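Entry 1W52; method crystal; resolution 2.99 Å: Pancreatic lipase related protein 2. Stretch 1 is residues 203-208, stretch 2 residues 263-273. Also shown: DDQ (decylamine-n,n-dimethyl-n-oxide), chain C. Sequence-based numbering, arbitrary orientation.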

# COMPACT_ATOMS: atom_id res chain seq x y z
N VAL A 203 3.29 -4.22 -5.68
CA VAL A 203 2.33 -3.17 -5.92
C VAL A 203 1.32 -3.02 -4.78
O VAL A 203 0.81 -4.00 -4.27
N ILE A 204 1.05 -1.78 -4.40
CA ILE A 204 -0.08 -1.45 -3.54
C ILE A 204 -1.21 -0.78 -4.35
O ILE A 204 -0.99 0.23 -5.00
N HIS A 205 -2.41 -1.37 -4.27
CA HIS A 205 -3.59 -0.93 -5.02
C HIS A 205 -4.61 -0.31 -4.05
O HIS A 205 -5.25 -1.04 -3.29
N THR A 206 -4.76 1.02 -4.09
CA THR A 206 -5.72 1.72 -3.24
C THR A 206 -6.91 2.36 -3.95
O THR A 206 -7.83 2.74 -3.27
N ASP A 207 -6.92 2.49 -5.29
CA ASP A 207 -7.99 3.24 -5.97
C ASP A 207 -8.37 2.55 -7.27
O ASP A 207 -8.58 3.17 -8.29
N ALA A 208 -8.50 1.23 -7.18
CA ALA A 208 -8.70 0.30 -8.31
C ALA A 208 -10.17 0.11 -8.84
O ALA A 208 -10.51 -0.80 -9.62
N CYS A 263 -8.17 11.17 -2.62
CA CYS A 263 -7.80 10.63 -1.33
C CYS A 263 -7.40 9.10 -1.35
O CYS A 263 -6.33 8.73 -0.82
N ASN A 264 -8.22 8.25 -1.97
CA ASN A 264 -7.90 6.86 -2.13
C ASN A 264 -6.63 6.65 -2.92
O ASN A 264 -5.78 5.84 -2.55
N HIS A 265 -6.49 7.34 -4.05
CA HIS A 265 -5.25 7.24 -4.89
C HIS A 265 -3.98 7.49 -4.06
O HIS A 265 -2.92 6.88 -4.27
N LEU A 266 -4.12 8.39 -3.10
CA LEU A 266 -3.03 8.81 -2.28
C LEU A 266 -2.82 7.88 -1.11
O LEU A 266 -1.77 7.88 -0.53
N LYS A 267 -3.79 7.08 -0.72
CA LYS A 267 -3.53 6.26 0.45
C LYS A 267 -2.38 5.26 0.18
O LYS A 267 -1.71 4.80 1.06
N SER A 268 -2.15 4.93 -1.08
CA SER A 268 -1.07 4.08 -1.46
C SER A 268 0.26 4.56 -0.91
O SER A 268 1.01 3.78 -0.35
N PHE A 269 0.59 5.83 -1.09
CA PHE A 269 1.86 6.34 -0.53
C PHE A 269 1.81 6.69 0.96
O PHE A 269 2.82 6.99 1.58
N GLU A 270 0.62 6.68 1.50
CA GLU A 270 0.43 6.93 2.87
C GLU A 270 0.77 5.65 3.55
O GLU A 270 1.64 5.60 4.38
N TYR A 271 0.08 4.59 3.16
CA TYR A 271 0.30 3.33 3.80
C TYR A 271 1.79 3.00 3.69
O TYR A 271 2.44 2.60 4.66
N TYR A 272 2.36 3.16 2.50
CA TYR A 272 3.73 2.77 2.34
C TYR A 272 4.59 3.57 3.30
O TYR A 272 5.30 3.02 4.09
N SER A 273 4.55 4.87 3.20
CA SER A 273 5.41 5.64 4.06
C SER A 273 5.30 5.22 5.56
O SER A 273 6.27 5.23 6.30

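The helix of residues 263-273 packs against Ile204, the last residue of a strand, and the loop that follows it. The contact is modest, burying 387 Å² in total, and Thr206 gives the largest covered area of any residue.

Cys263 points away from the loop and is bonded covalently elsewhere in the structure. Asn264 turns toward it, in the m rotamer. Its CB lies 3.6 Å from Asp207 OD1, while its amide oxygen OD1 is hydrogen-bonded elsewhere in the structure. The main polar link comes from its backbone: Thr206 OG1 donates to Asn264 O at 2.6 Å, and the same carbonyl accepts Lys267 N at 3.0 Å. One oxygen thus serves both the helix and the loop.

At His265 the CA-to-CB bond points away, yet the start of the residue is pressed against Asp207, whose CB lies 3.6 Å from His265 N and whose OD2 lies 3.7 Å from His265 CB. Asp207, with chi1 in t, points toward the helix, and its OD2 finds its hydrogen bond elsewhere in the structure. With chi1 also t, the His265 ring reaches the detergent, NE2 standing 3.5 Å from DDQ C8, an atom of the alkyl chain.

Leu266 faces away and makes no contact. Lys267 leaves sideways in an m rotamer, and its end leads away from the loop; Lys267 C lies 3.8 Å from Thr206 CG2, and of its side chain CB alone comes near, 4.2 Å from the same methyl.

Ser268, in the p rotamer, also sets off sideways. The loop runs close to this compact residue: the CA atoms of Thr206 and Ser268 are 5.5 Å apart, and Ser268 CB is 3.3 Å from Thr206 OG1. Ser268 OG donates to His265 O at 2.8 Å, satisfying the hydroxyl within its own helix. Ser268 N makes a weak hydrogen bond to Thr206 OG1, 3.3 Å with an angle of 123°. Threonine suits this position because its p rotamer lets OG1 both donate and accept while CG2 offers a methyl to the helix.

That methyl approaches the next inward residue: beyond Phe269, which points away, and Glu270, out of reach, Tyr271 (m) sets CE2 3.7 Å from Thr206 CG2. Tyr272, with chi1 t, receives Ile204 at the edge of its ring, Ile204 CD1 to Tyr272 CD2 at 4.1 Å. The m,t side chain of Ile204 makes this apolar contact, and both tyrosine hydroxyls are hydrogen-bonded elsewhere in the structure. Ser273 lies out of reach.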

# COMPACT_ATOMS: atom_id res chain seq x y z
CB VAL A 203 1.59 -3.46 -7.22
CG1 VAL A 203 0.86 -2.20 -7.71
CG2 VAL A 203 2.57 -3.95 -8.25
CB ILE A 204 0.37 -0.57 -2.38
CG1 ILE A 204 1.45 -1.30 -1.63
CG2 ILE A 204 -0.78 -0.31 -1.40
CD1 ILE A 204 2.11 -0.43 -0.57
CB HIS A 205 -4.32 -2.11 -5.64
CG HIS A 205 -3.53 -2.90 -6.65
ND1 HIS A 205 -3.70 -2.75 -8.01
CD2 HIS A 205 -2.65 -3.92 -6.49
CE1 HIS A 205 -2.94 -3.62 -8.65
NE2 HIS A 205 -2.28 -4.33 -7.75
CB THR A 206 -5.04 2.82 -2.39
OG1 THR A 206 -4.33 3.74 -3.26
CG2 THR A 206 -3.95 2.22 -1.46
CB ASP A 207 -7.52 4.67 -6.23
CG ASP A 207 -8.63 5.63 -6.70
OD1 ASP A 207 -9.80 5.36 -6.36
OD2 ASP A 207 -8.41 6.66 -7.41
CB ALA A 208 -8.15 -1.03 -7.86
CB CYS A 263 -8.93 10.90 -0.37
SG CYS A 263 -8.90 9.99 1.15
CB ASN A 264 -8.97 6.15 -2.91
CG ASN A 264 -10.33 6.19 -2.25
OD1 ASN A 264 -10.58 5.57 -1.24
ND2 ASN A 264 -11.23 6.92 -2.86
CB HIS A 265 -5.35 8.28 -6.01
CG HIS A 265 -4.41 8.10 -7.16
ND1 HIS A 265 -4.22 6.89 -7.78
CD2 HIS A 265 -3.69 9.01 -7.85
CE1 HIS A 265 -3.37 7.05 -8.78
NE2 HIS A 265 -3.05 8.33 -8.85
CB LEU A 266 -3.27 10.23 -1.78
CG LEU A 266 -3.38 11.31 -2.86
CD1 LEU A 266 -3.33 12.64 -2.24
CD2 LEU A 266 -2.35 11.32 -3.94
CB LYS A 267 -4.82 5.55 0.90
CG LYS A 267 -5.88 6.43 1.70
CD LYS A 267 -5.46 6.75 3.16
CE LYS A 267 -6.70 7.09 4.08
NZ LYS A 267 -6.93 8.53 4.23
CB SER A 268 -1.03 4.02 -2.99
OG SER A 268 -0.69 5.26 -3.56
CB PHE A 269 2.47 7.50 -1.33
CG PHE A 269 1.80 8.82 -1.16
CD1 PHE A 269 1.89 9.51 0.03
CD2 PHE A 269 1.10 9.40 -2.22
CE1 PHE A 269 1.30 10.77 0.16
CE2 PHE A 269 0.52 10.64 -2.08
CZ PHE A 269 0.63 11.33 -0.89
CB GLU A 270 -1.02 7.27 3.10
CG GLU A 270 -1.44 8.55 2.43
CD GLU A 270 -1.16 9.62 3.38
OE1 GLU A 270 0.02 9.81 3.67
OE2 GLU A 270 -2.12 10.16 3.92
CB TYR A 271 -0.52 2.24 3.16
CG TYR A 271 -2.02 2.42 3.18
CD1 TYR A 271 -2.65 3.17 4.14
CD2 TYR A 271 -2.80 1.80 2.23
CE1 TYR A 271 -4.04 3.32 4.12
CE2 TYR A 271 -4.19 1.95 2.22
CZ TYR A 271 -4.80 2.71 3.16
OH TYR A 271 -6.18 2.84 3.14
CB TYR A 272 4.20 3.00 0.91
CG TYR A 272 5.62 2.48 0.68
CD1 TYR A 272 6.72 3.24 1.02
CD2 TYR A 272 5.82 1.26 0.09
CE1 TYR A 272 7.99 2.80 0.78
CE2 TYR A 272 7.10 0.80 -0.15
CZ TYR A 272 8.18 1.57 0.20
OH TYR A 272 9.46 1.14 -0.02
CB SER A 273 5.11 7.12 3.89
OG SER A 273 5.58 7.85 4.99
N1 DDQ C . -0.76 16.42 -4.42
O1 DDQ C . 0.26 15.79 -4.03
CM1 DDQ C . -1.43 17.03 -3.23
CM2 DDQ C . -0.38 17.51 -5.37
C1 DDQ C . -1.58 15.34 -5.05
C2 DDQ C . -1.37 15.07 -6.54
C3 DDQ C . -2.70 15.27 -7.26
C4 DDQ C . -3.44 13.97 -7.55
C5 DDQ C . -3.72 13.82 -9.03
C6 DDQ C . -4.43 12.51 -9.20
C7 DDQ C . -4.66 12.17 -10.65
C8 DDQ C . -3.99 10.87 -11.03
C9 DDQ C . -4.03 10.71 -12.56
C10 DDQ C . -4.17 9.28 -13.03